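Local coordinates for kelch domain-containing protein (Colletotrichum graminicola M1.001, PDB 5C86) that probably oxidises alcohols at a copper site, as a fungal member of the AA5 family of galactose and glyoxal oxidases, at residues A179-W182 with S188-Q191; M198-T203 with S208-G213. All coordinates share one frame; numbering follows the deposited sequence. Where two conformers were deposited one is given.

Interaction 1 of 2, residues A179-W182 with S188-Q191; sequences AWLW and SVLQ
Trp182 meets Leu190 through its backbone and CB, and its indole turns away, so neither ring face carries a residue of 188-191. CG lies beside the backbone N (chi1 -69°), which swings the ring toward strand 225-230. There it packs on Met228, and NE1 at the ring edge donates to Ser226 OG. The Trp180 indole also leads away from 188-191 and packs on Pro194, Arg215 and Ser226. The third flat group is the Gln191 amide. Its stem packs on Ala179 and Leu181, with Ala179 CB 4.3 Å from Gln191 CG and Leu181 CD2 4.1 Å from Gln191 CB. The amide end is used beyond the pair: OE1 accepts from Asn199 ND2, and NE2 donates to Lys197 O. These bonds fix its rotation.

Two backbone hydrogen bonds join the segments. Trp182 N donates to Leu190 O at 2.8 Å, and Leu190 N returns the bond to Trp182 O at 2.9 Å, from 36° above the carbonyl plane. Leu190 O also receives a CH contact from Leu181 CA at 3.4 Å. Leu181 and Gln191 form the adjoining non-hydrogen-bonded pair. On their face Leu181 and Val189 cross obliquely: Leu181 CB lies 3.9 Å from Val189 CG1. Leu181 CD2 reaches the same methyl.

Just before the strand, Trp180 is the centre of an inverse gamma turn; its backbone still bonds Ala192 and Gly193. This is an antiparallel beta hairpin of the first two strands in a four-stranded sheet, consistent with a blade of the Kelch propeller. Strand 181-183 forms one edge of the sheet, while 188-191 has 197-202 as its other neighbour. Leu181 and Val189 pack on Cys124 of strand 122-125 in the preceding blade, and Trp180 and Trp182 touch strand 225-230 of the following one.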
loop_
_atom_site.group_PDB
_atom_site.type_symbol
_atom_site.label_atom_id
_atom_site.label_comp_id
_atom_site.label_asym_id
_atom_site.label_seq_id
_atom_site.Cartn_x
_atom_site.Cartn_y
_atom_site.Cartn_z
ATOM N N ALA A 179 11.002 -4.644 3.291
ATOM C CA ALA A 179 11.509 -3.301 3.565
ATOM C C ALA A 179 10.422 -2.218 3.411
ATOM O O ALA A 179 9.514 -2.322 2.520
ATOM C CB ALA A 179 12.669 -2.976 2.662
ATOM N N TRP A 180 10.504 -1.204 4.270
ATOM C CA TRP A 180 9.560 -0.073 4.245
ATOM C C TRP A 180 10.103 0.952 3.193
ATOM O O TRP A 180 10.661 1.949 3.554
ATOM C CB TRP A 180 9.435 0.546 5.605
ATOM C CG TRP A 180 9.028 -0.311 6.729
ATOM C CD1 TRP A 180 8.738 -1.646 6.723
ATOM C CD2 TRP A 180 8.989 0.085 8.073
ATOM N NE1 TRP A 180 8.424 -2.088 7.971
ATOM C CE2 TRP A 180 8.601 -1.039 8.856
ATOM C CE3 TRP A 180 9.199 1.304 8.725
ATOM C CZ2 TRP A 180 8.404 -0.948 10.246
ATOM C CZ3 TRP A 180 9.007 1.376 10.084
ATOM C CH2 TRP A 180 8.642 0.288 10.840
ATOM N N LEU A 181 9.917 0.682 1.934
ATOM C CA LEU A 181 10.463 1.517 0.851
ATOM C C LEU A 181 9.534 2.682 0.487
ATOM O O LEU A 181 8.304 2.518 0.290
ATOM C CB LEU A 181 10.660 0.718 -0.365
ATOM C CG LEU A 181 11.571 -0.533 -0.304
ATOM C CD1 LEU A 181 11.715 -1.163 -1.666
ATOM C CD2 LEU A 181 12.918 -0.161 0.269
ATOM N N TRP A 182 10.120 3.868 0.493
ATOM C CA TRP A 182 9.397 5.095 0.118
ATOM C C TRP A 182 10.178 5.835 -0.952
ATOM O O TRP A 182 11.211 6.394 -0.611
ATOM C CB TRP A 182 9.095 5.959 1.358
ATOM C CG TRP A 182 8.105 5.303 2.202
ATOM C CD1 TRP A 182 8.305 4.603 3.348
ATOM C CD2 TRP A 182 6.730 5.124 1.855
ATOM N NE1 TRP A 182 7.129 4.018 3.759
ATOM C CE2 TRP A 182 6.141 4.327 2.873
ATOM C CE3 TRP A 182 5.969 5.522 0.782
ATOM C CZ2 TRP A 182 4.834 3.906 2.794
ATOM C CZ3 TRP A 182 4.686 5.136 0.702
ATOM C CH2 TRP A 182 4.122 4.308 1.709
ATOM N N SER A 188 15.564 8.678 -5.642
ATOM C CA SER A 188 15.944 8.187 -4.371
ATOM C C SER A 188 14.817 7.262 -3.807
ATOM O O SER A 188 13.658 7.418 -4.187
ATOM C CB SER A 188 16.237 9.278 -3.412
ATOM O OG SER A 188 15.038 9.966 -3.072
ATOM N N VAL A 189 15.203 6.392 -2.904
ATOM C CA VAL A 189 14.290 5.509 -2.156
ATOM C C VAL A 189 14.750 5.494 -0.733
ATOM O O VAL A 189 15.915 5.144 -0.451
ATOM C CB VAL A 189 14.191 4.129 -2.755
ATOM C CG1 VAL A 189 13.330 3.225 -1.832
ATOM C CG2 VAL A 189 13.648 4.097 -4.141
ATOM N N LEU A 190 13.898 5.856 0.218
ATOM C CA LEU A 190 14.187 5.689 1.576
ATOM C C LEU A 190 13.760 4.309 2.041
ATOM O O LEU A 190 12.563 3.970 1.888
ATOM C CB LEU A 190 13.512 6.715 2.461
ATOM C CG LEU A 190 13.677 6.574 3.960
ATOM C CD1 LEU A 190 15.145 6.781 4.306
ATOM C CD2 LEU A 190 12.815 7.529 4.748
ATOM N N GLN A 191 14.678 3.543 2.624
ATOM C CA GLN A 191 14.281 2.366 3.432
ATOM C C GLN A 191 14.121 2.769 4.836
ATOM O O GLN A 191 15.070 3.078 5.543
ATOM C CB GLN A 191 15.296 1.262 3.249
ATOM C CG GLN A 191 15.221 0.144 4.259
ATOM C CD GLN A 191 16.200 0.294 5.397
ATOM O OE1 GLN A 191 17.283 0.903 5.259
ATOM N NE2 GLN A 191 15.797 -0.211 6.600
#

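Interaction 2 of 2, residues M198-T203 with S208-G213; sequences MNWYDT and SNTPAG
Trp200 and Thr210 form a hydrogen-bonded antiparallel pair, with Trp200 N to Thr210 O 2.7 Å and Thr210 N to Trp200 O 2.9 Å. Asp202 with Ser208 continues the ladder, though Ser208 N to Asp202 O is longer at 3.2 Å. At the other end Ala212 N reaches Met198 O from 43° above the carbonyl plane, and Met198 N donates to Gly213 O. CH contacts fill the gaps; Asn209 CA comes within 3.0 Å of Trp200 O.

The hairpin supplies the last two strands of its blade in the beta-propeller, and 208-214 is an edge strand of that sheet. Strand 208-214 leaves the extended form at Ala212 (psi 4°), whose CB points toward 198-203.

Among apolar contacts, Ala212 CB touches Trp200 CD1 at 3.5 Å and Met198 CB at 3.9 Å. The Trp200 ring edge also meets the carbonyls of Thr210 and Pro211, while NE1 donates to Gln264 O. Tyr201 and Asn209 lie side by side, ring and amide planes 35° apart. Tyr201 OH bonds Pro163 O, and Asn209 ND2 donates to Gly161 O.

One water donates to both Asn199 OD1 and Asn209 OD1. Another donates to Met198 O and weakly accepts from Gly213 N.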
loop_
_atom_site.group_PDB
_atom_site.type_symbol
_atom_site.label_atom_id
_atom_site.label_comp_id
_atom_site.label_asym_id
_atom_site.label_seq_id
_atom_site.Cartn_x
_atom_site.Cartn_y
_atom_site.Cartn_z
ATOM N N MET A 198 17.790 3.120 9.199
ATOM C CA MET A 198 17.225 3.570 7.929
ATOM C C MET A 198 18.325 3.954 6.948
ATOM O O MET A 198 19.371 4.446 7.379
ATOM C CB MET A 198 16.326 4.779 8.165
ATOM C CG MET A 198 15.326 4.581 9.298
ATOM S SD MET A 198 14.091 5.878 9.462
ATOM C CE MET A 198 15.081 7.271 9.994
ATOM N N ASN A 199 18.073 3.820 5.671
ATOM C CA ASN A 199 19.094 4.020 4.619
ATOM C C ASN A 199 18.473 4.650 3.419
ATOM O O ASN A 199 17.380 4.245 2.973
ATOM C CB ASN A 199 19.683 2.727 4.226
ATOM C CG ASN A 199 20.537 2.110 5.343
ATOM O OD1 ASN A 199 21.711 2.508 5.526
ATOM N ND2 ASN A 199 19.966 1.254 6.132
ATOM N N TRP A 200 19.202 5.595 2.824
ATOM C CA TRP A 200 18.867 6.056 1.519
ATOM C C TRP A 200 19.491 5.228 0.433
ATOM O O TRP A 200 20.624 4.809 0.599
ATOM C CB TRP A 200 19.376 7.498 1.352
ATOM C CG TRP A 200 18.678 8.510 2.089
ATOM C CD1 TRP A 200 19.072 9.141 3.213
ATOM C CD2 TRP A 200 17.377 9.059 1.753
ATOM N NE1 TRP A 200 18.143 10.073 3.593
ATOM C CE2 TRP A 200 17.096 10.021 2.704
ATOM C CE3 TRP A 200 16.453 8.823 0.731
ATOM C CZ2 TRP A 200 15.892 10.732 2.725
ATOM C CZ3 TRP A 200 15.256 9.579 0.752
ATOM C CH2 TRP A 200 15.025 10.506 1.730
ATOM N N TYR A 201 18.745 4.970 -0.646
ATOM C CA TYR A 201 19.201 4.343 -1.857
ATOM C C TYR A 201 18.946 5.281 -3.006
ATOM O O TYR A 201 17.956 6.053 -3.020
ATOM C CB TYR A 201 18.507 3.043 -2.147
ATOM C CG TYR A 201 18.866 1.938 -1.166
ATOM C CD1 TYR A 201 19.944 1.117 -1.430
ATOM C CD2 TYR A 201 18.166 1.723 0.016
ATOM C CE1 TYR A 201 20.306 0.106 -0.542
ATOM C CE2 TYR A 201 18.525 0.728 0.894
ATOM C CZ TYR A 201 19.616 -0.078 0.627
ATOM O OH TYR A 201 20.009 -1.125 1.458
ATOM N N ASP A 202 19.886 5.298 -3.965
ATOM C CA ASP A 202 19.759 6.051 -5.195
ATOM C C ASP A 202 19.702 5.025 -6.261
ATOM O O ASP A 202 20.538 4.106 -6.312
ATOM C CB ASP A 202 20.981 6.963 -5.363
ATOM C CG ASP A 202 20.920 7.853 -6.622
ATOM O OD1 ASP A 202 20.059 7.715 -7.488
ATOM O OD2 ASP A 202 21.826 8.705 -6.714
ATOM N N THR A 203 18.678 5.095 -7.091
ATOM C CA THR A 203 18.401 4.140 -8.077
ATOM C C THR A 203 18.937 4.540 -9.455
ATOM O O THR A 203 18.649 3.818 -10.413
ATOM C CB THR A 203 16.890 3.830 -8.205
ATOM O OG1 THR A 203 16.219 5.011 -8.660
ATOM C CG2 THR A 203 16.334 3.345 -6.811
ATOM N N SER A 208 23.610 3.946 -5.332
ATOM C CA SER A 208 24.346 4.384 -4.210
ATOM C C SER A 208 23.460 4.194 -2.983
ATOM O O SER A 208 22.231 3.916 -3.126
ATOM C CB SER A 208 24.782 5.837 -4.416
ATOM O OG SER A 208 23.817 6.734 -3.937
ATOM N N ASN A 209 24.079 4.267 -1.814
ATOM C CA ASN A 209 23.376 4.154 -0.538
ATOM C C ASN A 209 24.085 4.873 0.499
ATOM O O ASN A 209 25.310 5.040 0.408
ATOM C CB ASN A 209 23.168 2.677 -0.138
ATOM C CG ASN A 209 24.466 1.995 0.350
ATOM O OD1 ASN A 209 24.759 1.940 1.540
ATOM N ND2 ASN A 209 25.228 1.503 -0.581
ATOM N N THR A 210 23.370 5.397 1.474
ATOM C CA THR A 210 23.943 6.105 2.587
ATOM C C THR A 210 22.997 6.055 3.778
ATOM O O THR A 210 21.789 6.076 3.567
ATOM C CB THR A 210 24.365 7.548 2.195
ATOM O OG1 THR A 210 25.380 8.002 3.086
ATOM C CG2 THR A 210 23.201 8.549 2.114
ATOM N N PRO A 211 23.530 6.036 5.005
ATOM C CA PRO A 211 22.663 6.027 6.173
ATOM C C PRO A 211 21.740 7.247 6.305
ATOM O O PRO A 211 22.093 8.381 5.971
ATOM C CB PRO A 211 23.623 5.921 7.350
ATOM C CG PRO A 211 24.842 5.258 6.784
ATOM C CD PRO A 211 24.953 5.805 5.379
ATOM N N ALA A 212 20.508 6.989 6.743
ATOM C CA ALA A 212 19.497 8.019 6.940
ATOM C C ALA A 212 19.245 8.241 8.427
ATOM O O ALA A 212 18.416 9.051 8.801
ATOM C CB ALA A 212 18.180 7.554 6.230
ATOM N N GLY A 213 19.998 7.567 9.289
ATOM C CA GLY A 213 19.845 7.680 10.691
ATOM C C GLY A 213 19.087 6.474 11.257
ATOM O O GLY A 213 18.549 5.639 10.476
HETATM O O HOH W 1 21.152 4.367 9.509
HETATM O O HOH W 2 23.966 3.022 3.915
#

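How the interactions relate
Interactions 1 and 2 are successive hairpins of one four-stranded sheet, with centres 8 Å apart. Strands 188-191 and 197-202 are neighbours and join them: Val189 N to Tyr201 O and Gln191 N to Asn199 O are probable hydrogen bonds, each 2.8 Å. Packing adds to this seam, with Leu190 CD1 3.6 Å from Asn199 O. Interaction 1 is the one nearer the copper site, which is empty in this apo structure. The side chain of Ala179 is about 10 Å from that of the copper ligand Tyr120, and that of Trp180 about 10 Å from that of His423. Interaction 2 lies away from that site, toward the outer side of the blade.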